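Local structure of nucleosome assembly protein (Plasmodium falciparum, 5X7V) at residues L108-H113 / S156-F161; I70-H75 / F95-K100; L37-D42 / K78-D83; G89-T94 / V172-R177. The protein probably acts as a histone chaperone of the nucleosome assembly protein (NAP) family, binding histones and assisting their deposition into nucleosomes. All coordinates share one frame; numbering follows the deposited sequence.

Contact 1 (L108-H113 / S156-F161)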
loop_
_atom_site.group_PDB
_atom_site.type_symbol
_atom_site.label_atom_id
_atom_site.label_comp_id
_atom_site.label_asym_id
_atom_site.label_seq_id
_atom_site.Cartn_x
_atom_site.Cartn_y
_atom_site.Cartn_z
ATOM N N LEU A 108 26.044 -4.212 19.230
ATOM C CA LEU A 108 24.763 -4.045 19.897
ATOM C C LEU A 108 23.841 -3.225 19.035
ATOM O O LEU A 108 22.646 -3.113 19.323
ATOM C CB LEU A 108 24.939 -3.388 21.264
ATOM C CG LEU A 108 25.699 -4.235 22.275
ATOM C CD1 LEU A 108 25.894 -3.475 23.566
ATOM C CD2 LEU A 108 24.969 -5.517 22.515
ATOM N N THR A 109 24.417 -2.640 17.982
ATOM C CA THR A 109 23.658 -1.921 16.971
ATOM C C THR A 109 23.636 -2.732 15.687
ATOM O O THR A 109 24.677 -2.981 15.096
ATOM C CB THR A 109 24.246 -0.526 16.689
ATOM O OG1 THR A 109 24.211 0.268 17.881
ATOM C CG2 THR A 109 23.456 0.186 15.589
ATOM N N LEU A 110 22.449 -3.157 15.271
ATOM C CA LEU A 110 22.270 -3.845 14.005
ATOM C C LEU A 110 21.576 -2.922 13.005
ATOM O O LEU A 110 20.547 -2.327 13.329
ATOM C CB LEU A 110 21.440 -5.100 14.201
ATOM C CG LEU A 110 21.900 -6.032 15.298
ATOM C CD1 LEU A 110 20.907 -7.147 15.447
ATOM C CD2 LEU A 110 23.233 -6.565 14.903
ATOM N N VAL A 111 22.120 -2.787 11.800
ATOM C CA VAL A 111 21.428 -1.998 10.783
ATOM C C VAL A 111 21.164 -2.820 9.533
ATOM O O VAL A 111 21.916 -3.715 9.181
ATOM C CB VAL A 111 22.211 -0.712 10.384
ATOM C CG1 VAL A 111 22.287 0.261 11.545
ATOM C CG2 VAL A 111 23.603 -1.068 9.897
ATOM N N LYS A 112 20.058 -2.529 8.877
ATOM C CA LYS A 112 19.840 -3.033 7.534
ATOM C C LYS A 112 19.218 -1.936 6.684
ATOM O O LYS A 112 18.133 -1.444 6.980
ATOM C CB LYS A 112 18.965 -4.274 7.542
ATOM C CG LYS A 112 18.910 -4.957 6.211
ATOM C CD LYS A 112 18.070 -6.203 6.311
ATOM C CE LYS A 112 18.096 -6.943 4.996
ATOM N NZ LYS A 112 17.506 -8.291 5.088
ATOM N N HIS A 113 19.941 -1.552 5.642
ATOM C CA HIS A 113 19.566 -0.469 4.754
ATOM C C HIS A 113 19.192 -1.092 3.407
ATOM O O HIS A 113 19.948 -1.872 2.839
ATOM C CB HIS A 113 20.724 0.537 4.661
ATOM C CG HIS A 113 20.484 1.684 3.735
ATOM N ND1 HIS A 113 21.380 2.724 3.593
ATOM C CD2 HIS A 113 19.462 1.949 2.886
ATOM C CE1 HIS A 113 20.916 3.582 2.702
ATOM N NE2 HIS A 113 19.754 3.132 2.255
ATOM N N SER A 156 14.264 -18.033 12.844
ATOM C CA SER A 156 14.718 -16.970 13.752
ATOM C C SER A 156 14.641 -15.581 13.111
ATOM O O SER A 156 15.193 -15.349 12.039
ATOM C CB SER A 156 16.144 -17.241 14.207
ATOM O OG SER A 156 16.651 -16.186 14.991
ATOM N N ILE A 157 13.958 -14.653 13.774
ATOM C CA ILE A 157 13.846 -13.278 13.290
ATOM C C ILE A 157 15.194 -12.669 12.900
ATOM O O ILE A 157 15.271 -11.864 11.986
ATOM C CB ILE A 157 13.177 -12.374 14.345
ATOM C CG1 ILE A 157 12.724 -11.055 13.721
ATOM C CG2 ILE A 157 14.095 -12.145 15.536
ATOM C CD1 ILE A 157 11.635 -10.341 14.514
ATOM N N PHE A 158 16.259 -13.084 13.570
ATOM C CA PHE A 158 17.576 -12.560 13.301
ATOM C C PHE A 158 18.151 -13.117 12.019
ATOM O O PHE A 158 19.215 -12.679 11.597
ATOM C CB PHE A 158 18.514 -12.857 14.451
ATOM C CG PHE A 158 18.160 -12.137 15.695
ATOM C CD1 PHE A 158 18.418 -10.790 15.811
ATOM C CD2 PHE A 158 17.570 -12.801 16.758
ATOM C CE1 PHE A 158 18.086 -10.110 16.939
ATOM C CE2 PHE A 158 17.246 -12.130 17.893
ATOM C CZ PHE A 158 17.508 -10.770 17.979
ATOM N N GLU A 159 17.451 -14.063 11.394
ATOM C CA GLU A 159 17.793 -14.488 10.033
ATOM C C GLU A 159 17.492 -13.402 9.008
ATOM O O GLU A 159 17.892 -13.506 7.846
ATOM C CB GLU A 159 17.043 -15.756 9.635
ATOM C CG GLU A 159 17.389 -16.952 10.466
ATOM C CD GLU A 159 16.862 -18.216 9.854
ATOM O OE1 GLU A 159 17.293 -18.518 8.713
ATOM O OE2 GLU A 159 16.021 -18.892 10.499
ATOM N N TRP A 160 16.765 -12.375 9.440
ATOM C CA TRP A 160 16.423 -11.269 8.572
ATOM C C TRP A 160 17.641 -10.393 8.280
ATOM O O TRP A 160 17.653 -9.646 7.302
ATOM C CB TRP A 160 15.293 -10.437 9.179
ATOM C CG TRP A 160 14.935 -9.292 8.280
ATOM C CD1 TRP A 160 14.387 -9.377 7.035
ATOM C CD2 TRP A 160 15.129 -7.903 8.538
ATOM N NE1 TRP A 160 14.226 -8.128 6.503
ATOM C CE2 TRP A 160 14.674 -7.203 7.406
ATOM C CE3 TRP A 160 15.638 -7.181 9.618
ATOM C CZ2 TRP A 160 14.724 -5.814 7.319
ATOM C CZ3 TRP A 160 15.677 -5.795 9.529
ATOM C CH2 TRP A 160 15.222 -5.131 8.392
ATOM N N PHE A 161 18.678 -10.504 9.109
ATOM C CA PHE A 161 19.899 -9.730 8.904
ATOM C C PHE A 161 20.900 -10.414 7.961
ATOM O O PHE A 161 22.053 -10.672 8.317
ATOM C CB PHE A 161 20.540 -9.429 10.245
ATOM C CG PHE A 161 19.716 -8.520 11.095
ATOM C CD1 PHE A 161 19.827 -7.127 10.962
ATOM C CD2 PHE A 161 18.805 -9.043 12.018
ATOM C CE1 PHE A 161 19.055 -6.274 11.734
ATOM C CE2 PHE A 161 18.023 -8.192 12.796
ATOM C CZ PHE A 161 18.143 -6.809 12.647
#
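L110 meets F161 and K112 meets W160 across two segments whose closest pair of CA atoms, those of K112 and F161, is 6.8 Å apart. Residues 109-113 run as a strand of the four-stranded antiparallel sheet in the α/β domain of the NAP fold, whereas 157-160 form a short 3-10 turn in the long connection between strand 121-126 and helix 172-180. No backbone pairing joins them, and the contact is carried by L110 and K112, whose CB atoms point from the strand toward the turn.

L110 lays CD1 over one face of the F161 ring, a CH-pi contact at 4.1 Å from the ring centroid, while its CB touches CE1 of the same ring at 3.6 Å. The opposite face of F161 is covered by CE3 of W160, which sits above the ring centre, so the phenyl group is sandwiched between leucine and indole. At its far end L110 CD1 also reaches the rim of F158.

K112 approaches the W160 indole on one face. Its CG is anti to the backbone N (chi1 -170°), and the chain beyond is extended, carrying CD over the six-membered ring (3.6 Å from the centroid) and NZ over the five-membered ring (3.8 Å), a CH-pi and a cation-pi contact in succession. C126 and V123 of the neighbouring strand also touch this lysine. Its buried ammonium group is held by two carbonyls, T162 O and W160 O; the latter accepts NZ at 2.6 Å, with a C=O...NZ angle of 173°.

Contact 2 (I70-H75 / F95-K100)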
loop_
_atom_site.group_PDB
_atom_site.type_symbol
_atom_site.label_atom_id
_atom_site.label_comp_id
_atom_site.label_asym_id
_atom_site.label_seq_id
_atom_site.Cartn_x
_atom_site.Cartn_y
_atom_site.Cartn_z
ATOM N N ILE A 70 13.542 -14.459 21.811
ATOM C CA ILE A 70 12.953 -13.551 22.777
ATOM C C ILE A 70 14.003 -13.129 23.763
ATOM O O ILE A 70 13.977 -11.997 24.250
ATOM C CB ILE A 70 11.767 -14.191 23.524
ATOM C CG1 ILE A 70 10.706 -14.662 22.541
ATOM C CG2 ILE A 70 11.132 -13.212 24.487
ATOM C CD1 ILE A 70 9.513 -15.246 23.225
ATOM N N ASP A 71 14.938 -14.033 24.039
ATOM C CA ASP A 71 16.007 -13.770 25.015
ATOM C C ASP A 71 16.840 -12.560 24.645
ATOM O O ASP A 71 17.166 -11.747 25.501
ATOM C CB ASP A 71 16.926 -14.991 25.176
ATOM C CG ASP A 71 16.374 -16.014 26.147
ATOM O OD1 ASP A 71 15.800 -15.578 27.178
ATOM O OD2 ASP A 71 16.505 -17.238 25.878
ATOM N N ILE A 72 17.173 -12.448 23.364
ATOM C CA ILE A 72 17.888 -11.288 22.838
ATOM C C ILE A 72 16.944 -10.086 22.673
ATOM O O ILE A 72 17.205 -9.006 23.195
ATOM C CB ILE A 72 18.560 -11.613 21.477
ATOM C CG1 ILE A 72 19.575 -12.762 21.613
ATOM C CG2 ILE A 72 19.278 -10.387 20.945
ATOM C CD1 ILE A 72 19.075 -14.105 21.189
ATOM N N LEU A 73 15.824 -10.301 21.988
ATOM C CA LEU A 73 14.826 -9.251 21.787
ATOM C C LEU A 73 14.393 -8.565 23.074
ATOM O O LEU A 73 14.019 -7.388 23.053
ATOM C CB LEU A 73 13.578 -9.797 21.075
ATOM C CG LEU A 73 13.639 -10.096 19.564
ATOM C CD1 LEU A 73 12.290 -10.581 19.046
ATOM C CD2 LEU A 73 14.132 -8.923 18.757
ATOM N N ASN A 74 14.443 -9.286 24.190
ATOM C CA ASN A 74 14.117 -8.706 25.498
ATOM C C ASN A 74 15.062 -7.592 25.945
ATOM O O ASN A 74 14.859 -6.976 26.985
ATOM C CB ASN A 74 14.093 -9.803 26.550
ATOM C CG ASN A 74 12.697 -10.341 26.797
ATOM O OD1 ASN A 74 11.710 -9.610 26.655
ATOM N ND2 ASN A 74 12.606 -11.615 27.186
ATOM N N HIS A 75 16.103 -7.356 25.147
ATOM C CA HIS A 75 17.085 -6.296 25.389
ATOM C C HIS A 75 17.152 -5.364 24.179
ATOM O O HIS A 75 18.084 -4.593 24.020
ATOM C CB HIS A 75 18.463 -6.894 25.697
ATOM C CG HIS A 75 18.431 -7.951 26.759
ATOM N ND1 HIS A 75 18.492 -7.663 28.104
ATOM C CD2 HIS A 75 18.292 -9.294 26.667
ATOM C CE1 HIS A 75 18.416 -8.788 28.798
ATOM N NE2 HIS A 75 18.291 -9.790 27.950
ATOM N N PHE A 95 18.357 -1.632 14.904
ATOM C CA PHE A 95 18.114 -2.287 16.196
ATOM C C PHE A 95 19.221 -1.925 17.181
ATOM O O PHE A 95 20.384 -2.184 16.915
ATOM C CB PHE A 95 18.050 -3.815 16.047
ATOM C CG PHE A 95 16.840 -4.316 15.300
ATOM C CD1 PHE A 95 16.442 -3.739 14.108
ATOM C CD2 PHE A 95 16.126 -5.402 15.769
ATOM C CE1 PHE A 95 15.352 -4.214 13.436
ATOM C CE2 PHE A 95 15.025 -5.875 15.087
ATOM C CZ PHE A 95 14.640 -5.277 13.926
ATOM N N ILE A 96 18.875 -1.312 18.306
ATOM C CA ILE A 96 19.899 -1.013 19.298
ATOM C C ILE A 96 19.650 -1.845 20.553
ATOM O O ILE A 96 18.569 -1.789 21.139
ATOM C CB ILE A 96 19.958 0.496 19.670
ATOM C CG1 ILE A 96 19.857 1.373 18.417
ATOM C CG2 ILE A 96 21.247 0.802 20.388
ATOM C CD1 ILE A 96 19.954 2.824 18.690
ATOM N N PHE A 97 20.650 -2.631 20.951
ATOM C CA PHE A 97 20.500 -3.529 22.081
ATOM C C PHE A 97 21.240 -3.054 23.318
ATOM O O PHE A 97 22.374 -2.622 23.228
ATOM C CB PHE A 97 20.989 -4.917 21.710
ATOM C CG PHE A 97 20.091 -5.643 20.755
ATOM C CD1 PHE A 97 20.269 -5.525 19.389
ATOM C CD2 PHE A 97 19.070 -6.456 21.225
ATOM C CE1 PHE A 97 19.437 -6.209 18.506
ATOM C CE2 PHE A 97 18.242 -7.133 20.350
ATOM C CZ PHE A 97 18.423 -7.013 18.990
ATOM N N GLY A 98 20.581 -3.131 24.473
ATOM C CA GLY A 98 21.217 -2.871 25.747
ATOM C C GLY A 98 22.410 -3.777 25.992
ATOM O O GLY A 98 22.573 -4.815 25.347
ATOM N N GLU A 99 23.237 -3.370 26.946
ATOM C CA GLU A 99 24.489 -4.027 27.299
ATOM C C GLU A 99 24.369 -5.530 27.530
ATOM O O GLU A 99 25.268 -6.299 27.168
ATOM C CB GLU A 99 25.037 -3.359 28.563
ATOM C CG GLU A 99 26.508 -3.562 28.851
ATOM C CD GLU A 99 27.404 -2.748 27.921
ATOM O OE1 GLU A 99 26.862 -1.851 27.224
ATOM O OE2 GLU A 99 28.639 -3.017 27.876
ATOM N N LYS A 100 23.265 -5.949 28.153
ATOM C CA LYS A 100 23.090 -7.340 28.571
ATOM C C LYS A 100 23.036 -8.276 27.393
ATOM O O LYS A 100 23.169 -9.486 27.547
ATOM C CB LYS A 100 21.817 -7.513 29.375
ATOM C CG LYS A 100 21.788 -6.808 30.687
ATOM C CD LYS A 100 20.469 -7.091 31.345
ATOM C CE LYS A 100 20.368 -6.442 32.685
ATOM N NZ LYS A 100 19.518 -7.296 33.586
#
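I72 and F97 meet with their side chains inclined to one another: the methyl CG2 of I72 lies 3.5 Å from CE2 of the F97 ring. CG2 is anti to the backbone N of I72, and this branch, not CG1, does the touching. The backbone of L73 arrives at the ring edge, its CA near the ring plane and 4.3 Å from CE2. F158 lies beside both I72 and F97, so the phenyl ring is enclosed from more than one part of the chain.

A second pair, H75 and K100, crosses at about a right angle. The imidazole atoms ND1 and CE1 rest against the aliphatic part of the lysine, with ND1 at 3.6 Å from CB; the ammonium group is carried away, NZ being 5.6 Å from ND1, so this is a contact with the methylenes and not with the charge.

Between the two pairs the backbone makes the polar link. G98 N donates to H75 O at 2.9 Å with an N-H...O angle of 153°, and F97 CA approaches the same oxygen at 3.3 Å in a CA-H...O contact. The bond joins the turn after helix 68-73 to the residue following strand 91-97, while I72 and L73 pack the helix itself on F97: a helix-to-strand junction at the margin of the antiparallel sheet in the α/β domain of the NAP fold.

Contact 3 (L37-D42 / K78-D83)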
loop_
_atom_site.group_PDB
_atom_site.type_symbol
_atom_site.label_atom_id
_atom_site.label_comp_id
_atom_site.label_asym_id
_atom_site.label_seq_id
_atom_site.Cartn_x
_atom_site.Cartn_y
_atom_site.Cartn_z
ATOM N N LEU A 37 7.864 13.540 17.668
ATOM C CA LEU A 37 6.915 12.597 18.247
ATOM C C LEU A 37 7.502 11.185 18.325
ATOM O O LEU A 37 7.419 10.516 19.365
ATOM C CB LEU A 37 5.627 12.590 17.438
ATOM C CG LEU A 37 4.965 13.964 17.384
ATOM C CD1 LEU A 37 3.788 13.996 16.439
ATOM C CD2 LEU A 37 4.535 14.358 18.783
ATOM N N PHE A 38 8.102 10.731 17.228
ATOM C CA PHE A 38 8.729 9.427 17.206
ATOM C C PHE A 38 9.824 9.326 18.248
ATOM O O PHE A 38 10.062 8.259 18.801
ATOM C CB PHE A 38 9.288 9.131 15.821
ATOM C CG PHE A 38 8.227 8.853 14.801
ATOM C CD1 PHE A 38 7.060 8.192 15.167
ATOM C CD2 PHE A 38 8.382 9.264 13.481
ATOM C CE1 PHE A 38 6.068 7.941 14.244
ATOM C CE2 PHE A 38 7.397 9.030 12.558
ATOM C CZ PHE A 38 6.230 8.367 12.938
ATOM N N GLU A 39 10.494 10.428 18.538
ATOM C CA GLU A 39 11.593 10.344 19.483
ATOM C C GLU A 39 11.072 10.376 20.904
ATOM O O GLU A 39 11.634 9.739 21.783
ATOM C CB GLU A 39 12.603 11.459 19.253
ATOM C CG GLU A 39 13.422 11.290 17.962
ATOM C CD GLU A 39 13.987 9.877 17.765
ATOM O OE1 GLU A 39 14.689 9.377 18.682
ATOM O OE2 GLU A 39 13.750 9.281 16.681
ATOM N N LYS A 40 9.989 11.109 21.125
ATOM C CA LYS A 40 9.387 11.187 22.449
ATOM C C LYS A 40 8.652 9.866 22.747
ATOM O O LYS A 40 8.425 9.507 23.900
ATOM C CB LYS A 40 8.457 12.407 22.546
ATOM C CG LYS A 40 7.774 12.589 23.897
ATOM C CD LYS A 40 8.753 12.987 25.010
ATOM C CE LYS A 40 8.065 13.037 26.393
ATOM N NZ LYS A 40 8.942 13.612 27.478
ATOM N N ARG A 41 8.314 9.134 21.694
ATOM C CA ARG A 41 7.720 7.811 21.827
ATOM C C ARG A 41 8.767 6.758 22.214
ATOM O O ARG A 41 8.501 5.870 23.022
ATOM C CB ARG A 41 7.041 7.419 20.515
ATOM C CG ARG A 41 6.362 6.077 20.528
ATOM C CD ARG A 41 5.694 5.804 19.204
ATOM N NE ARG A 41 6.656 5.434 18.190
ATOM C CZ ARG A 41 6.300 5.016 16.987
ATOM N NH1 ARG A 41 5.008 4.940 16.694
ATOM N NH2 ARG A 41 7.217 4.678 16.082
ATOM N N ASP A 42 9.957 6.861 21.629
ATOM C CA ASP A 42 11.068 5.991 21.995
ATOM C C ASP A 42 11.398 6.089 23.487
ATOM O O ASP A 42 11.864 5.131 24.099
ATOM C CB ASP A 42 12.331 6.329 21.189
ATOM C CG ASP A 42 12.405 5.596 19.850
ATOM O OD1 ASP A 42 11.670 4.593 19.655
ATOM O OD2 ASP A 42 13.253 6.002 19.007
ATOM N N LYS A 78 15.756 -0.213 21.497
ATOM C CA LYS A 78 15.428 0.788 20.475
ATOM C C LYS A 78 15.313 0.221 19.067
ATOM O O LYS A 78 16.208 -0.495 18.590
ATOM C CB LYS A 78 16.486 1.894 20.465
ATOM C CG LYS A 78 15.995 3.249 20.007
ATOM C CD LYS A 78 16.657 4.357 20.816
ATOM C CE LYS A 78 16.370 5.709 20.230
ATOM N NZ LYS A 78 16.567 5.643 18.789
ATOM N N LEU A 79 14.220 0.571 18.396
ATOM C CA LEU A 79 13.998 0.170 17.015
ATOM C C LEU A 79 13.646 1.414 16.232
ATOM O O LEU A 79 12.785 2.180 16.661
ATOM C CB LEU A 79 12.876 -0.866 16.927
ATOM C CG LEU A 79 12.666 -1.768 15.710
ATOM C CD1 LEU A 79 11.656 -2.825 16.102
ATOM C CD2 LEU A 79 12.172 -0.987 14.512
ATOM N N ASP A 80 14.297 1.647 15.101
ATOM C CA ASP A 80 13.949 2.842 14.340
ATOM C C ASP A 80 13.866 2.645 12.866
ATOM O O ASP A 80 14.718 2.030 12.247
ATOM C CB ASP A 80 14.913 3.977 14.633
ATOM C CG ASP A 80 14.593 4.645 15.944
ATOM O OD1 ASP A 80 14.964 4.056 16.983
ATOM O OD2 ASP A 80 13.916 5.707 15.952
ATOM N N LEU A 81 12.798 3.191 12.315
ATOM C CA LEU A 81 12.598 3.226 10.896
ATOM C C LEU A 81 13.035 4.597 10.438
ATOM O O LEU A 81 12.621 5.601 11.012
ATOM C CB LEU A 81 11.139 2.954 10.558
ATOM C CG LEU A 81 10.775 2.937 9.090
ATOM C CD1 LEU A 81 11.546 1.845 8.405
ATOM C CD2 LEU A 81 9.314 2.675 9.007
ATOM N N LYS A 82 13.961 4.618 9.483
ATOM C CA LYS A 82 14.223 5.801 8.664
ATOM C C LYS A 82 13.592 5.516 7.315
ATOM O O LYS A 82 14.134 4.784 6.475
ATOM C CB LYS A 82 15.711 6.124 8.528
ATOM C CG LYS A 82 16.358 6.616 9.814
ATOM C CD LYS A 82 15.820 7.967 10.296
ATOM C CE LYS A 82 16.130 8.202 11.797
ATOM N NZ LYS A 82 15.334 9.336 12.426
ATOM N N ASP A 83 12.411 6.085 7.146
ATOM C CA ASP A 83 11.598 5.818 5.987
ATOM C C ASP A 83 11.754 6.906 4.952
ATOM O O ASP A 83 12.301 7.982 5.232
ATOM C CB ASP A 83 10.136 5.689 6.395
ATOM C CG ASP A 83 9.347 4.873 5.419
ATOM O OD1 ASP A 83 9.861 4.709 4.286
ATOM O OD2 ASP A 83 8.234 4.403 5.772
#
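K78 bends twice along its chain, at chi2 and at chi4 (-46°), and the second bend turns NZ toward the carboxylates of D42 and D80. The result is a salt-bridge network between the long helix 2-45 of the NAP fold and edge strand 76-82 of its sheet, whose local axes run nearly antiparallel (166°) at 10.1 Å.

NZ holds D80 OD1 at 2.9 Å, approaching from above the carboxylate plane, and reaches D42 OD2 more weakly at 3.3 Å. The lysine and D42 cross at about a right angle. D42 and D80 instead point at each other tip to tip, their carboxylate planes 75° apart, with D42 OD2 at 3.1 Å from D80 OD2. The ammonium group of K78, shared by the two acids, probably offsets their like charges.

On the same helix, R41 donates to Q9 of the second subunit, while L37 and F38 pack on I12 of that subunit, placing the network close to the dimer interface formed by the long helices. Back in the same chain, W181 touches D80 and lies against the R41 guanidinium.

E39 adds a third acid at the margin. Its OE2 is 3.7 Å from D80 OD2, and OE1 stands 4.2 Å from K78 NZ, beyond salt-bridge range.

Contact 4 (G89-T94 / V172-R177)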
loop_
_atom_site.group_PDB
_atom_site.type_symbol
_atom_site.label_atom_id
_atom_site.label_comp_id
_atom_site.label_asym_id
_atom_site.label_seq_id
_atom_site.Cartn_x
_atom_site.Cartn_y
_atom_site.Cartn_z
ATOM N N GLY A 89 10.745 4.042 -2.318
ATOM C CA GLY A 89 10.411 3.084 -1.284
ATOM C C GLY A 89 11.649 2.622 -0.561
ATOM O O GLY A 89 11.780 1.466 -0.254
ATOM N N SER A 90 12.578 3.520 -0.294
ATOM C CA SER A 90 13.804 3.103 0.366
ATOM C C SER A 90 13.698 3.306 1.870
ATOM O O SER A 90 13.011 4.233 2.308
ATOM C CB SER A 90 15.009 3.871 -0.185
ATOM O OG SER A 90 15.361 3.442 -1.481
ATOM N N TYR A 91 14.374 2.449 2.648
ATOM C CA TYR A 91 14.400 2.580 4.111
ATOM C C TYR A 91 15.554 1.863 4.832
ATOM O O TYR A 91 16.202 0.959 4.295
ATOM C CB TYR A 91 13.101 2.075 4.691
ATOM C CG TYR A 91 12.896 0.585 4.522
ATOM C CD1 TYR A 91 12.456 0.054 3.319
ATOM C CD2 TYR A 91 13.111 -0.287 5.580
ATOM C CE1 TYR A 91 12.246 -1.306 3.173
ATOM C CE2 TYR A 91 12.902 -1.646 5.441
ATOM C CZ TYR A 91 12.469 -2.149 4.234
ATOM O OH TYR A 91 12.262 -3.505 4.102
ATOM N N LYS A 92 15.759 2.269 6.080
ATOM C CA LYS A 92 16.835 1.769 6.920
ATOM C C LYS A 92 16.294 1.474 8.330
ATOM O O LYS A 92 15.804 2.372 9.022
ATOM C CB LYS A 92 17.965 2.795 6.978
ATOM C CG LYS A 92 19.286 2.248 7.443
ATOM C CD LYS A 92 20.007 3.230 8.345
ATOM C CE LYS A 92 20.327 4.533 7.643
ATOM N NZ LYS A 92 21.546 4.411 6.747
ATOM N N ILE A 93 16.368 0.221 8.763
ATOM C CA ILE A 93 15.899 -0.117 10.099
ATOM C C ILE A 93 17.081 -0.446 11.009
ATOM O O ILE A 93 18.017 -1.134 10.607
ATOM C CB ILE A 93 14.916 -1.282 10.073
ATOM C CG1 ILE A 93 13.659 -0.907 9.298
ATOM C CG2 ILE A 93 14.506 -1.653 11.454
ATOM C CD1 ILE A 93 12.701 -2.054 9.153
ATOM N N THR A 94 17.019 0.062 12.237
ATOM C CA THR A 94 18.136 0.056 13.163
ATOM C C THR A 94 17.714 -0.533 14.517
ATOM O O THR A 94 16.823 -0.017 15.183
ATOM C CB THR A 94 18.692 1.500 13.332
ATOM O OG1 THR A 94 19.125 2.001 12.061
ATOM C CG2 THR A 94 19.849 1.560 14.319
ATOM N N VAL A 172 10.696 -8.944 7.650
ATOM C CA VAL A 172 10.574 -8.241 8.933
ATOM C C VAL A 172 10.660 -6.745 8.694
ATOM O O VAL A 172 9.985 -5.957 9.355
ATOM C CB VAL A 172 11.663 -8.679 9.953
ATOM C CG1 VAL A 172 11.554 -7.877 11.237
ATOM C CG2 VAL A 172 11.543 -10.154 10.253
ATOM N N GLY A 173 11.477 -6.372 7.716
ATOM C CA GLY A 173 11.549 -4.999 7.254
ATOM C C GLY A 173 10.222 -4.441 6.792
ATOM O O GLY A 173 9.792 -3.393 7.262
ATOM N N GLU A 174 9.556 -5.148 5.886
ATOM C CA GLU A 174 8.340 -4.628 5.285
ATOM C C GLU A 174 7.195 -4.637 6.253
ATOM O O GLU A 174 6.410 -3.707 6.269
ATOM C CB GLU A 174 7.961 -5.417 4.043
ATOM C CG GLU A 174 8.728 -4.983 2.816
ATOM C CD GLU A 174 8.605 -3.496 2.526
ATOM O OE1 GLU A 174 7.470 -3.051 2.254
ATOM O OE2 GLU A 174 9.638 -2.784 2.573
ATOM N N LEU A 175 7.086 -5.691 7.050
ATOM C CA LEU A 175 6.033 -5.755 8.050
ATOM C C LEU A 175 6.203 -4.605 9.029
ATOM O O LEU A 175 5.225 -3.999 9.437
ATOM C CB LEU A 175 6.046 -7.081 8.809
ATOM C CG LEU A 175 6.066 -8.429 8.095
ATOM C CD1 LEU A 175 6.345 -9.476 9.141
ATOM C CD2 LEU A 175 4.771 -8.742 7.352
ATOM N N ILE A 176 7.445 -4.299 9.397
ATOM C CA ILE A 176 7.690 -3.179 10.303
ATOM C C ILE A 176 7.232 -1.875 9.666
ATOM O O ILE A 176 6.400 -1.170 10.231
ATOM C CB ILE A 176 9.167 -3.035 10.699
ATOM C CG1 ILE A 176 9.553 -4.013 11.797
ATOM C CG2 ILE A 176 9.402 -1.695 11.283
ATOM C CD1 ILE A 176 11.040 -4.005 12.058
ATOM N N ARG A 177 7.779 -1.572 8.490
ATOM C CA ARG A 177 7.466 -0.336 7.770
ATOM C C ARG A 177 5.979 -0.155 7.557
ATOM O O ARG A 177 5.438 0.891 7.883
ATOM C CB ARG A 177 8.176 -0.302 6.403
ATOM C CG ARG A 177 7.956 1.000 5.598
ATOM C CD ARG A 177 8.612 0.938 4.181
ATOM N NE ARG A 177 7.801 0.207 3.189
ATOM C CZ ARG A 177 6.744 0.717 2.543
ATOM N NH1 ARG A 177 6.339 1.968 2.773
ATOM N NH2 ARG A 177 6.079 -0.025 1.668
#
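Y91 and I93 face helix 172-177 from a strand that crosses it almost perpendicularly, with the axes of the two short segments at 97° and 9.8 Å apart at closest. Both residues aim their CB atoms at the helix, and both reach G173.

Y91 has chi1 near +67°, which sets CG between the backbone N and the carbonyl carbon, and the ring carries its hydroxyl to the helix backbone: OH is 3.5 Å from G173 C. As a glycine, G173 presents only its main chain here. R177 crosses the tyrosine at about a right angle and sets its methylene CD over one face of the ring, 4.0 Å from CD1. E174 comes in obliquely; its OE2 lies 3.1 Å from Y91 OH. The other oxygen, OE1, is met weakly from about one helical turn on by NE and NH2 of R177, within a salt bridge that ties together the two charged side chains beside the ring.

I93 supplies the apolar half. Its CD1 touches G173 CA at 3.7 Å and the CD1 of I176 at 3.9 Å, while its flank is shared with L79 and L81 of the adjacent strand; R177 also packs on L81. This is a helix laid across an antiparallel sheet, with a glycine admitting a tyrosine. With four buried residues and a centre about 2 Å from that of the chain, it forms part of the buried core of the α/β domain characteristic of NAP family proteins.

All four contacts reach one antiparallel sheet: contact 2 and contact 4 share strand 91-97, and contact 1 lies on the adjoining strand 109-116. Contact 3 holds the long helix against edge strand 76-82 of the same sheet. Along the chain, contact 3 closes before contacts 1 and 4 open, its segments alternate with those of contact 2, and contact 1 is nested within the loop closed by contact 4. Contact 4 is nearest the chain centre; centre to centre, contacts 1 and 4 are about 11 Å apart, contacts 3 and 4 about 12 Å, and contacts 2 and 4 about 19 Å. The sheet thus connects the domain core with the dimer-forming helix.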